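Anthranilate synthase component I (Streptococcus pneumoniae serotype 4, PDB 5KCK) is a mixed alpha-beta protein of the anthranilate synthase family, built round large antiparallel beta sheets flanked by helices and present here as two copies. Local coordinates at residues F73-I78 with T353-L358; G92-V97 with F124-Y129; A391-Y396 with M403-A408. All blocks are in the same frame, centred on the assembly; numbering follows the deposited sequence.

The three contacts lie together around one broad antiparallel sheet, their centres 13 to 14 Å apart. Contacts 2 and 3 are pairings within that sheet, and its strands 92-97 and 393-398 are direct neighbours: V97 N lies 2.8 Å from A393 O and G95 O lies 3.1 Å from G395 N, both probable hydrogen bonds. This seam joins the N-terminal family region to the C-terminal one. Contact 1 also brings the two together, through helices that pack on the sheet. I78 CD1 reaches V125 CG1 of contact 2 at 3.4 Å, and L358 CD1 meets L405 CD1 of contact 3 at 3.6 Å. Contacts 2 and 3 both touch the second subunit.

Contact 1 (F73-I78 with T353-L358); sequences FLYEVI and TAMDAL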
ATOM      1  N   PHE A  73     -15.775 -33.413 -11.688  1.00 24.79           N
ATOM      2  CA  PHE A  73     -17.029 -32.689 -11.852  1.00 29.34           C
ATOM      3  C   PHE A  73     -16.841 -31.200 -11.596  1.00 25.53           C
ATOM      4  O   PHE A  73     -17.346 -30.364 -12.354  1.00 25.54           O
ATOM      5  CB  PHE A  73     -18.106 -33.255 -10.922  1.00 24.95           C
ATOM      6  CG  PHE A  73     -19.470 -32.647 -11.140  1.00 26.93           C
ATOM      7  CD1 PHE A  73     -20.211 -32.961 -12.273  1.00 26.27           C
ATOM      8  CD2 PHE A  73     -20.003 -31.752 -10.220  1.00 27.48           C
ATOM      9  CE1 PHE A  73     -21.471 -32.398 -12.484  1.00 28.58           C
ATOM     10  CE2 PHE A  73     -21.259 -31.190 -10.416  1.00 27.76           C
ATOM     11  CZ  PHE A  73     -21.995 -31.510 -11.549  1.00 25.67           C
ATOM     12  N   LEU A  74     -16.118 -30.849 -10.532  1.00 27.92           N
ATOM     13  CA  LEU A  74     -15.911 -29.439 -10.234  1.00 23.59           C
ATOM     14  C   LEU A  74     -15.273 -28.718 -11.414  1.00 27.61           C
ATOM     15  O   LEU A  74     -15.709 -27.626 -11.796  1.00 24.48           O
ATOM     16  CB  LEU A  74     -15.051 -29.287  -8.985  1.00 20.67           C
ATOM     17  CG  LEU A  74     -14.632 -27.855  -8.661  1.00 29.75           C
ATOM     18  CD1 LEU A  74     -15.797 -27.093  -8.056  1.00 26.91           C
ATOM     19  CD2 LEU A  74     -13.400 -27.840  -7.749  1.00 32.01           C
ATOM     20  N   TYR A  75     -14.252 -29.325 -12.022  1.00 28.52           N
ATOM     21  CA  TYR A  75     -13.592 -28.669 -13.141  1.00 26.22           C
ATOM     22  C   TYR A  75     -14.530 -28.540 -14.328  1.00 31.66           C
ATOM     23  O   TYR A  75     -14.601 -27.482 -14.961  1.00 25.69           O
ATOM     24  CB  TYR A  75     -12.338 -29.436 -13.550  1.00 24.18           C
ATOM     25  CG  TYR A  75     -11.494 -28.656 -14.528  1.00 23.87           C
ATOM     26  CD1 TYR A  75     -10.605 -27.693 -14.075  1.00 24.29           C
ATOM     27  CD2 TYR A  75     -11.598 -28.867 -15.903  1.00 24.19           C
ATOM     28  CE1 TYR A  75      -9.828 -26.966 -14.964  1.00 34.37           C
ATOM     29  CE2 TYR A  75     -10.828 -28.144 -16.806  1.00 26.63           C
ATOM     30  CZ  TYR A  75      -9.943 -27.191 -16.323  1.00 31.12           C
ATOM     31  OH  TYR A  75      -9.164 -26.458 -17.182  1.00 33.78           O
ATOM     32  N   GLU A  76     -15.252 -29.615 -14.642  1.00 23.91           N
ATOM     33  CA  GLU A  76     -16.189 -29.593 -15.755  1.00 28.98           C
ATOM     34  C   GLU A  76     -17.234 -28.491 -15.593  1.00 27.92           C
ATOM     35  O   GLU A  76     -17.545 -27.779 -16.555  1.00 35.19           O
ATOM     36  CB  GLU A  76     -16.843 -30.964 -15.879  1.00 27.93           C
ATOM     37  CG  GLU A  76     -17.914 -31.069 -16.925  1.00 36.81           C
ATOM     38  CD  GLU A  76     -18.519 -32.453 -16.953  1.00 49.15           C
ATOM     39  OE1 GLU A  76     -19.746 -32.563 -16.736  1.00 52.40           O
ATOM     40  OE2 GLU A  76     -17.751 -33.423 -17.166  1.00 45.22           O
ATOM     41  N   VAL A  77     -17.766 -28.312 -14.381  1.00 23.54           N
ATOM     42  CA  VAL A  77     -18.781 -27.282 -14.169  1.00 29.36           C
ATOM     43  C   VAL A  77     -18.162 -25.888 -14.226  1.00 30.40           C
ATOM     44  O   VAL A  77     -18.775 -24.942 -14.736  1.00 29.93           O
ATOM     45  CB  VAL A  77     -19.511 -27.523 -12.834  1.00 34.99           C
ATOM     46  CG1 VAL A  77     -20.244 -26.257 -12.384  1.00 36.90           C
ATOM     47  CG2 VAL A  77     -20.484 -28.683 -12.974  1.00 31.18           C
ATOM     48  N   ILE A  78     -16.933 -25.741 -13.734  1.00 26.57           N
ATOM     49  CA  ILE A  78     -16.342 -24.412 -13.587  1.00 22.02           C
ATOM     50  C   ILE A  78     -15.751 -23.905 -14.897  1.00 25.63           C
ATOM     51  O   ILE A  78     -15.901 -22.728 -15.238  1.00 21.39           O
ATOM     52  CB  ILE A  78     -15.283 -24.439 -12.478  1.00 28.41           C
ATOM     53  CG1 ILE A  78     -15.949 -24.673 -11.123  1.00 22.81           C
ATOM     54  CG2 ILE A  78     -14.447 -23.173 -12.506  1.00 19.69           C
ATOM     55  CD1 ILE A  78     -17.253 -24.023 -10.999  1.00 27.35           C
ATOM     56  N   THR A 353      -5.289 -30.796 -16.419  1.00 28.05           N
ATOM     57  CA  THR A 353      -5.917 -29.556 -15.970  1.00 26.74           C
ATOM     58  C   THR A 353      -5.391 -29.183 -14.586  1.00 34.55           C
ATOM     59  O   THR A 353      -4.542 -29.873 -14.007  1.00 26.80           O
ATOM     60  CB  THR A 353      -7.445 -29.681 -15.904  1.00 24.75           C
ATOM     61  OG1 THR A 353      -7.784 -30.506 -14.787  1.00 23.35           O
ATOM     62  CG2 THR A 353      -8.018 -30.294 -17.202  1.00 22.53           C
ATOM     63  N   ALA A 354      -5.942 -28.094 -14.037  1.00 23.18           N
ATOM     64  CA  ALA A 354      -5.582 -27.691 -12.682  1.00 22.81           C
ATOM     65  C   ALA A 354      -5.908 -28.771 -11.656  1.00 26.66           C
ATOM     66  O   ALA A 354      -5.253 -28.840 -10.612  1.00 23.64           O
ATOM     67  CB  ALA A 354      -6.286 -26.386 -12.306  1.00 27.92           C
HETATM   68  N   MSE A 355      -6.910 -29.616 -11.920  1.00 19.20           N
HETATM   69  CA  MSE A 355      -7.230 -30.706 -10.985  1.00 20.97           C
HETATM   70  C   MSE A 355      -6.058 -31.668 -10.819  1.00 28.17           C
HETATM   71  O   MSE A 355      -5.790 -32.145  -9.720  1.00 34.62           O
HETATM   72  CB  MSE A 355      -8.470 -31.475 -11.447  1.00 22.57           C
HETATM   73  CG  MSE A 355      -9.686 -30.588 -11.622  1.00 37.26           C
HETATM   74 SE   MSE A 355     -10.309 -29.792  -9.944  1.00 47.52          SE
HETATM   75  CE  MSE A 355      -9.165 -28.184  -9.827  1.00 34.74           C
ATOM     76  N   ASP A 356      -5.368 -31.952 -11.924  1.00 25.37           N
ATOM     77  CA  ASP A 356      -4.174 -32.786 -11.847  1.00 25.24           C
ATOM     78  C   ASP A 356      -3.067 -32.094 -11.063  1.00 22.27           C
ATOM     79  O   ASP A 356      -2.327 -32.757 -10.332  1.00 23.20           O
ATOM     80  CB  ASP A 356      -3.723 -33.162 -13.255  1.00 25.26           C
ATOM     81  CG  ASP A 356      -4.841 -33.835 -14.052  1.00 32.46           C
ATOM     82  OD1 ASP A 356      -5.191 -34.983 -13.700  1.00 31.95           O
ATOM     83  OD2 ASP A 356      -5.384 -33.213 -14.999  1.00 22.03           O
ATOM     84  N   ALA A 357      -2.968 -30.765 -11.166  1.00 19.99           N
ATOM     85  CA  ALA A 357      -2.016 -30.032 -10.339  1.00 19.75           C
ATOM     86  C   ALA A 357      -2.378 -30.156  -8.870  1.00 27.80           C
ATOM     87  O   ALA A 357      -1.498 -30.304  -8.011  1.00 20.82           O
ATOM     88  CB  ALA A 357      -1.974 -28.561 -10.755  1.00 21.33           C
ATOM     89  N   LEU A 358      -3.676 -30.102  -8.564  1.00 26.02           N
ATOM     90  CA  LEU A 358      -4.123 -30.231  -7.184  1.00 22.82           C
ATOM     91  C   LEU A 358      -3.842 -31.629  -6.657  1.00 23.93           C
ATOM     92  O   LEU A 358      -3.295 -31.793  -5.564  1.00 25.22           O
ATOM     93  CB  LEU A 358      -5.614 -29.900  -7.092  1.00 23.16           C
ATOM     94  CG  LEU A 358      -6.305 -30.258  -5.783  1.00 24.95           C
ATOM     95  CD1 LEU A 358      -5.611 -29.550  -4.653  1.00 21.15           C
ATOM     96  CD2 LEU A 358      -7.760 -29.857  -5.845  1.00 30.18           C
TER
HETATM   97  O   HOH W   1      -6.644 -25.854 -15.793  1.00 23.49           O
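Y75 of helix 70-78 and M355 of helix 354-361 mark the nearest backbone approach, 7.0 Å between their CA atoms. The axes of the two short helical segments stay 10.7 Å apart, with their N-to-C directions at 149°. CG of Y75 is anti to the backbone N (chi1 -169°), and the ring beyond it meets T353 tip to tip. T353 CB sits over one ring face, 3.7 Å from the ring centroid of Y75, in a CH-pi contact displaced toward the rim, while T353 CG2 lies over the same face, at the rim by Y75 CE2. T353 is also the N-cap of helix 354-361 and forms a capping box with D356: its OG1 accepts from M355 N at 3.1 Å, and T353 N gives a bond to the anti lone pair of D356 OD2. Nearer the backbone, CG of M355, a selenomethionine, presses on Y75 CB at 3.5 Å; its chain bends at chi2, with SE 4.3 Å from L74 CD2, and again at chi3, which turns CE. L74 and M355 both rest on L397 of strand 393-398. A water joins Y75 OH to A354 N, accepting from the latter.

Contact 2 (G92-V97 with F124-Y129); sequences GAIGFV and FVYESY
G92 and Y126 form the first rung of an antiparallel ladder and, with I94, have the most surface buried by the contact. Two backbone bonds join G92 and Y126. Y126 N gives to G92 O at 2.8 Å with an angle of 169° at the hydrogen, and G92 N returns a longer bond to Y126 O, 3.2 Å, from within the carbonyl plane. G92 takes up backbone angles at which a side chain would run into the carbonyl oxygen of the residue before it. Its own carbonyl oxygen is busy besides: it lies near the plane of the Y126 ring at the ring's edge, and V125 CA makes a CA-H...O contact with it at 3.5 Å.

Two residues on, I94 repeats the pattern. It pairs with F124 through I94 N to F124 O, 2.9 Å, and F124 N to I94 O, 3.0 Å. Between the two hydrogen-bonded pairs sits the non-hydrogen-bonded pair A93 and V125, where A93 CA comes to 3.2 Å from F124 O. I94 and Y126 share a face of the sheet, and their side chains cross at about a right angle. Y126 CG is anti to its carbonyl carbon (chi1 -61°), and the ring's CE2 meets I94 CB at 4.1 Å. The phenol OH goes on to H25 O of the second subunit, whose V27 packs on both I94 and Y126, so this face belongs to the subunit interface.

The pairing of the two segments ends at Y126; beyond it the chain passes into strand 128-133, part of a separate antiparallel sheet. Within the large sheet, strand 50-55 borders strand 121-126, strand 393-398 borders strand 92-97, and helix 70-78 packs on the face that carries A93 and V125.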
ATOM      1  N   GLY A  92     -15.793 -18.092 -11.325  1.00 18.31           N
ATOM      2  CA  GLY A  92     -15.435 -19.456 -10.989  1.00 23.88           C
ATOM      3  C   GLY A  92     -15.765 -19.849  -9.557  1.00 26.89           C
ATOM      4  O   GLY A  92     -16.698 -19.302  -8.964  1.00 26.09           O
ATOM      5  N   ALA A  93     -15.015 -20.801  -8.997  1.00 17.58           N
ATOM      6  CA  ALA A  93     -15.304 -21.384  -7.693  1.00 18.28           C
ATOM      7  C   ALA A  93     -14.358 -20.845  -6.630  1.00 23.32           C
ATOM      8  O   ALA A  93     -13.164 -20.660  -6.879  1.00 21.46           O
ATOM      9  CB  ALA A  93     -15.187 -22.909  -7.735  1.00 17.62           C
ATOM     10  N   ILE A  94     -14.898 -20.605  -5.441  1.00 16.54           N
ATOM     11  CA  ILE A  94     -14.122 -20.192  -4.278  1.00 16.24           C
ATOM     12  C   ILE A  94     -14.513 -21.110  -3.131  1.00 20.81           C
ATOM     13  O   ILE A  94     -15.706 -21.349  -2.905  1.00 20.39           O
ATOM     14  CB  ILE A  94     -14.369 -18.710  -3.932  1.00 23.81           C
ATOM     15  CG1 ILE A  94     -13.963 -17.826  -5.121  1.00 18.80           C
ATOM     16  CG2 ILE A  94     -13.630 -18.291  -2.646  1.00 15.93           C
ATOM     17  CD1 ILE A  94     -14.291 -16.371  -4.937  1.00 24.27           C
ATOM     18  N   GLY A  95     -13.516 -21.653  -2.434  1.00 21.18           N
ATOM     19  CA  GLY A  95     -13.782 -22.653  -1.406  1.00 17.65           C
ATOM     20  C   GLY A  95     -12.508 -23.362  -0.999  1.00 22.95           C
ATOM     21  O   GLY A  95     -11.415 -22.807  -1.112  1.00 25.31           O
ATOM     22  N   PHE A  96     -12.662 -24.597  -0.519  1.00 30.44           N
ATOM     23  CA  PHE A  96     -11.528 -25.361  -0.012  1.00 23.44           C
ATOM     24  C   PHE A  96     -11.652 -26.834  -0.375  1.00 26.07           C
ATOM     25  O   PHE A  96     -12.731 -27.350  -0.681  1.00 24.20           O
ATOM     26  CB  PHE A  96     -11.384 -25.255   1.514  1.00 17.23           C
ATOM     27  CG  PHE A  96     -12.459 -25.965   2.268  1.00 17.60           C
ATOM     28  CD1 PHE A  96     -13.637 -25.313   2.592  1.00 20.12           C
ATOM     29  CD2 PHE A  96     -12.310 -27.289   2.641  1.00 23.37           C
ATOM     30  CE1 PHE A  96     -14.640 -25.965   3.284  1.00 18.95           C
ATOM     31  CE2 PHE A  96     -13.313 -27.945   3.331  1.00 33.11           C
ATOM     32  CZ  PHE A  96     -14.481 -27.280   3.649  1.00 26.40           C
ATOM     33  N   VAL A  97     -10.514 -27.508  -0.280  1.00 23.92           N
ATOM     34  CA  VAL A  97     -10.401 -28.953  -0.405  1.00 21.62           C
ATOM     35  C   VAL A  97      -9.772 -29.451   0.891  1.00 25.74           C
ATOM     36  O   VAL A  97      -8.659 -29.041   1.249  1.00 25.17           O
ATOM     37  CB  VAL A  97      -9.559 -29.344  -1.631  1.00 24.06           C
ATOM     38  CG1 VAL A  97      -9.330 -30.829  -1.685  1.00 25.39           C
ATOM     39  CG2 VAL A  97     -10.257 -28.884  -2.895  1.00 32.27           C
ATOM     40  N   PHE A 124     -18.362 -22.510  -3.553  1.00 20.70           N
ATOM     41  CA  PHE A 124     -19.428 -21.741  -4.174  1.00 24.14           C
ATOM     42  C   PHE A 124     -18.960 -21.272  -5.553  1.00 26.24           C
ATOM     43  O   PHE A 124     -17.784 -20.955  -5.754  1.00 21.13           O
ATOM     44  CB  PHE A 124     -19.823 -20.535  -3.314  1.00 18.49           C
ATOM     45  CG  PHE A 124     -20.543 -20.878  -2.036  1.00 22.79           C
ATOM     46  CD1 PHE A 124     -21.800 -21.463  -2.059  1.00 26.16           C
ATOM     47  CD2 PHE A 124     -19.989 -20.550  -0.810  1.00 25.64           C
ATOM     48  CE1 PHE A 124     -22.479 -21.756  -0.877  1.00 24.00           C
ATOM     49  CE2 PHE A 124     -20.663 -20.828   0.372  1.00 31.85           C
ATOM     50  CZ  PHE A 124     -21.906 -21.438   0.339  1.00 28.22           C
ATOM     51  N   VAL A 125     -19.894 -21.210  -6.499  1.00 20.45           N
ATOM     52  CA  VAL A 125     -19.588 -20.887  -7.892  1.00 26.11           C
ATOM     53  C   VAL A 125     -20.233 -19.550  -8.236  1.00 22.13           C
ATOM     54  O   VAL A 125     -21.459 -19.416  -8.168  1.00 26.10           O
ATOM     55  CB  VAL A 125     -20.068 -21.997  -8.839  1.00 22.50           C
ATOM     56  CG1 VAL A 125     -19.647 -21.693 -10.258  1.00 19.23           C
ATOM     57  CG2 VAL A 125     -19.531 -23.347  -8.374  1.00 18.98           C
ATOM     58  N   TYR A 126     -19.414 -18.571  -8.625  1.00 21.38           N
ATOM     59  CA  TYR A 126     -19.832 -17.175  -8.713  1.00 18.04           C
ATOM     60  C   TYR A 126     -19.674 -16.601 -10.117  1.00 28.68           C
ATOM     61  O   TYR A 126     -18.647 -16.805 -10.780  1.00 23.34           O
ATOM     62  CB  TYR A 126     -19.019 -16.277  -7.771  1.00 17.51           C
ATOM     63  CG  TYR A 126     -19.122 -16.601  -6.305  1.00 21.60           C
ATOM     64  CD1 TYR A 126     -20.106 -16.024  -5.508  1.00 19.88           C
ATOM     65  CD2 TYR A 126     -18.215 -17.463  -5.710  1.00 19.07           C
ATOM     66  CE1 TYR A 126     -20.184 -16.311  -4.149  1.00 21.79           C
ATOM     67  CE2 TYR A 126     -18.286 -17.760  -4.369  1.00 16.70           C
ATOM     68  CZ  TYR A 126     -19.269 -17.185  -3.588  1.00 19.41           C
ATOM     69  OH  TYR A 126     -19.325 -17.489  -2.244  1.00 24.18           O
ATOM     70  N   GLU A 127     -20.678 -15.827 -10.532  1.00 25.04           N
ATOM     71  CA  GLU A 127     -20.576 -14.912 -11.662  1.00 24.72           C
ATOM     72  C   GLU A 127     -20.855 -13.474 -11.241  1.00 19.52           C
ATOM     73  O   GLU A 127     -20.962 -12.593 -12.102  1.00 24.12           O
ATOM     74  CB  GLU A 127     -21.531 -15.324 -12.786  1.00 22.66           C
ATOM     75  CG  GLU A 127     -22.969 -15.467 -12.332  1.00 29.21           C
ATOM     76  CD  GLU A 127     -23.883 -15.986 -13.436  1.00 34.55           C
ATOM     77  OE1 GLU A 127     -23.391 -16.717 -14.333  1.00 29.40           O
ATOM     78  OE2 GLU A 127     -25.089 -15.645 -13.406  1.00 31.54           O
ATOM     79  N   SER A 128     -20.969 -13.220  -9.939  1.00 21.53           N
ATOM     80  CA  SER A 128     -21.169 -11.881  -9.395  1.00 19.37           C
ATOM     81  C   SER A 128     -20.086 -11.649  -8.358  1.00 23.04           C
ATOM     82  O   SER A 128     -20.043 -12.354  -7.345  1.00 23.53           O
ATOM     83  CB  SER A 128     -22.555 -11.735  -8.755  1.00 23.66           C
ATOM     84  OG  SER A 128     -23.570 -12.226  -9.615  1.00 31.56           O
ATOM     85  N   TYR A 129     -19.228 -10.664  -8.596  1.00 18.54           N
ATOM     86  CA  TYR A 129     -18.065 -10.484  -7.740  1.00 21.54           C
ATOM     87  C   TYR A 129     -17.439  -9.121  -8.022  1.00 18.54           C
ATOM     88  O   TYR A 129     -17.754  -8.456  -9.015  1.00 23.67           O
ATOM     89  CB  TYR A 129     -17.050 -11.618  -7.959  1.00 21.37           C
ATOM     90  CG  TYR A 129     -16.541 -11.664  -9.380  1.00 22.50           C
ATOM     91  CD1 TYR A 129     -17.275 -12.302 -10.379  1.00 27.04           C
ATOM     92  CD2 TYR A 129     -15.351 -11.044  -9.731  1.00 20.71           C
ATOM     93  CE1 TYR A 129     -16.827 -12.344 -11.686  1.00 22.68           C
ATOM     94  CE2 TYR A 129     -14.889 -11.077 -11.039  1.00 21.64           C
ATOM     95  CZ  TYR A 129     -15.640 -11.727 -12.010  1.00 27.45           C
ATOM     96  OH  TYR A 129     -15.205 -11.763 -13.308  1.00 29.57           O
TER

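Contact 3 (A391-Y396 with M403-A408); sequences AGAIGY and MDLAIA
M403 opens the second strand of this beta hairpin, its CG 3.2 Å from Y396 O, while SE turns toward helix 354-361. D404 pairs with Y396 by two backbone bonds, Y396 N to D404 O at 3.1 Å and D404 N to Y396 O. Y396 CG stands between its backbone N and carbonyl carbon (chi1 67°), and the ring passes obliquely by D404, its CE2 at 3.6 Å from D404 CB, with D404 N over one face toward the rim. Ring and carboxylate planes are 85° apart. L405 faces G395, where the chain turns a corner; a side chain there would collide with D404 O. L405 CD2 reaches G395 N and L405 CD1 lies near A393 CB. A406 N gives a short bond of 2.6 Å to I394 O, and I394 N one to A406 O. I407 and A393 are a non-hydrogen-bonded pair. A408 CB packs on I394 CD1 at 3.7 Å, A408 N gives to G392 O from above the carbonyl plane, and A391 N to A408 O. Six backbone bonds hold the hairpin; D404 OD2 accepts from a water that also bonds Y396 OH and OD1 bonds Y241 OH, consistent with a carboxylate fixed in rotation.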
ATOM      1  N   ALA A 391      -4.629 -28.429   6.882  1.00 23.89           N
ATOM      2  CA  ALA A 391      -3.641 -29.105   6.040  1.00 23.98           C
ATOM      3  C   ALA A 391      -4.185 -29.476   4.666  1.00 24.19           C
ATOM      4  O   ALA A 391      -3.563 -30.279   3.958  1.00 21.55           O
ATOM      5  CB  ALA A 391      -3.068 -30.362   6.710  1.00 23.16           C
ATOM      6  N   GLY A 392      -5.340 -28.941   4.281  1.00 22.85           N
ATOM      7  CA  GLY A 392      -5.824 -29.078   2.920  1.00 18.10           C
ATOM      8  C   GLY A 392      -5.420 -27.879   2.082  1.00 22.18           C
ATOM      9  O   GLY A 392      -4.309 -27.359   2.244  1.00 21.86           O
ATOM     10  N   ALA A 393      -6.323 -27.407   1.221  1.00 18.69           N
ATOM     11  CA  ALA A 393      -6.033 -26.368   0.243  1.00 20.64           C
ATOM     12  C   ALA A 393      -7.208 -25.405   0.166  1.00 23.33           C
ATOM     13  O   ALA A 393      -8.363 -25.834   0.106  1.00 18.88           O
ATOM     14  CB  ALA A 393      -5.754 -26.964  -1.148  1.00 16.66           C
ATOM     15  N   ILE A 394      -6.906 -24.103   0.142  1.00 16.51           N
ATOM     16  CA  ILE A 394      -7.912 -23.049   0.175  1.00 16.62           C
ATOM     17  C   ILE A 394      -7.600 -22.037  -0.917  1.00 19.56           C
ATOM     18  O   ILE A 394      -6.453 -21.592  -1.050  1.00 18.86           O
ATOM     19  CB  ILE A 394      -7.962 -22.351   1.551  1.00 21.45           C
ATOM     20  CG1 ILE A 394      -8.278 -23.352   2.657  1.00 37.40           C
ATOM     21  CG2 ILE A 394      -9.011 -21.258   1.575  1.00 21.40           C
ATOM     22  CD1 ILE A 394      -8.377 -22.714   4.035  1.00 43.23           C
ATOM     23  N   GLY A 395      -8.619 -21.650  -1.676  1.00 16.74           N
ATOM     24  CA  GLY A 395      -8.426 -20.618  -2.673  1.00 16.90           C
ATOM     25  C   GLY A 395      -9.513 -20.613  -3.724  1.00 21.01           C
ATOM     26  O   GLY A 395     -10.686 -20.746  -3.374  1.00 23.70           O
ATOM     27  N   TYR A 396      -9.150 -20.469  -5.005  1.00 17.28           N
ATOM     28  CA  TYR A 396     -10.144 -20.388  -6.070  1.00 20.19           C
ATOM     29  C   TYR A 396      -9.740 -21.242  -7.269  1.00 22.29           C
ATOM     30  O   TYR A 396      -8.564 -21.555  -7.480  1.00 20.88           O
ATOM     31  CB  TYR A 396     -10.379 -18.937  -6.536  1.00 18.39           C
ATOM     32  CG  TYR A 396      -9.196 -18.291  -7.241  1.00 20.08           C
ATOM     33  CD1 TYR A 396      -8.964 -18.492  -8.608  1.00 22.73           C
ATOM     34  CD2 TYR A 396      -8.318 -17.464  -6.545  1.00 18.46           C
ATOM     35  CE1 TYR A 396      -7.873 -17.898  -9.248  1.00 26.39           C
ATOM     36  CE2 TYR A 396      -7.231 -16.860  -7.176  1.00 20.64           C
ATOM     37  CZ  TYR A 396      -7.016 -17.084  -8.523  1.00 26.38           C
ATOM     38  OH  TYR A 396      -5.950 -16.483  -9.132  1.00 34.42           O
HETATM   39  N   MSE A 403      -5.892 -21.365 -11.490  1.00 20.09           N
HETATM   40  CA  MSE A 403      -6.145 -21.792 -10.122  1.00 20.77           C
HETATM   41  C   MSE A 403      -5.082 -21.252  -9.195  1.00 20.10           C
HETATM   42  O   MSE A 403      -3.924 -21.130  -9.588  1.00 20.40           O
HETATM   43  CB  MSE A 403      -6.175 -23.314 -10.033  1.00 17.42           C
HETATM   44  CG  MSE A 403      -6.572 -23.829  -8.672  1.00 34.99           C
HETATM   45 SE   MSE A 403      -6.616 -25.779  -8.602  1.00 41.71          SE
HETATM   46  CE  MSE A 403      -4.688 -26.126  -8.837  1.00 28.02           C
ATOM     47  N   ASP A 404      -5.466 -20.927  -7.962  1.00 19.66           N
ATOM     48  CA  ASP A 404      -4.500 -20.501  -6.955  1.00 23.57           C
ATOM     49  C   ASP A 404      -4.950 -21.027  -5.600  1.00 19.87           C
ATOM     50  O   ASP A 404      -6.010 -20.640  -5.106  1.00 22.98           O
ATOM     51  CB  ASP A 404      -4.362 -18.979  -6.945  1.00 29.82           C
ATOM     52  CG  ASP A 404      -3.201 -18.508  -6.096  1.00 38.61           C
ATOM     53  OD1 ASP A 404      -2.420 -19.368  -5.635  1.00 34.96           O
ATOM     54  OD2 ASP A 404      -3.074 -17.277  -5.896  1.00 42.90           O
ATOM     55  N   LEU A 405      -4.148 -21.908  -5.005  1.00 19.75           N
ATOM     56  CA  LEU A 405      -4.519 -22.610  -3.784  1.00 16.36           C
ATOM     57  C   LEU A 405      -3.462 -22.401  -2.709  1.00 21.70           C
ATOM     58  O   LEU A 405      -2.272 -22.628  -2.951  1.00 19.76           O
ATOM     59  CB  LEU A 405      -4.698 -24.108  -4.056  1.00 21.62           C
ATOM     60  CG  LEU A 405      -5.904 -24.518  -4.902  1.00 26.16           C
ATOM     61  CD1 LEU A 405      -5.888 -26.012  -5.106  1.00 23.07           C
ATOM     62  CD2 LEU A 405      -7.209 -24.078  -4.239  1.00 24.61           C
ATOM     63  N   ALA A 406      -3.900 -21.985  -1.524  1.00 16.58           N
ATOM     64  CA  ALA A 406      -3.036 -21.910  -0.353  1.00 19.78           C
ATOM     65  C   ALA A 406      -3.097 -23.204   0.460  1.00 20.76           C
ATOM     66  O   ALA A 406      -4.120 -23.897   0.489  1.00 21.67           O
ATOM     67  CB  ALA A 406      -3.438 -20.729   0.532  1.00 17.18           C
ATOM     68  N   ILE A 407      -1.988 -23.522   1.129  1.00 18.03           N
ATOM     69  CA  ILE A 407      -2.000 -24.572   2.146  1.00 17.48           C
ATOM     70  C   ILE A 407      -2.832 -24.110   3.337  1.00 21.68           C
ATOM     71  O   ILE A 407      -2.621 -23.014   3.867  1.00 21.91           O
ATOM     72  CB  ILE A 407      -0.571 -24.903   2.599  1.00 18.11           C
ATOM     73  CG1 ILE A 407       0.340 -25.221   1.408  1.00 18.14           C
ATOM     74  CG2 ILE A 407      -0.594 -26.054   3.612  1.00 21.00           C
ATOM     75  CD1 ILE A 407       1.800 -25.374   1.824  1.00 22.00           C
ATOM     76  N   ALA A 408      -3.754 -24.958   3.800  1.00 23.04           N
ATOM     77  CA  ALA A 408      -4.667 -24.571   4.883  1.00 25.16           C
ATOM     78  C   ALA A 408      -3.986 -24.729   6.251  1.00 23.77           C
ATOM     79  O   ALA A 408      -4.329 -25.575   7.077  1.00 26.67           O
ATOM     80  CB  ALA A 408      -5.962 -25.365   4.794  1.00 17.73           C
TER
HETATM   81  O   HOH W   2      -3.834 -15.334  -7.861  1.00 37.84           O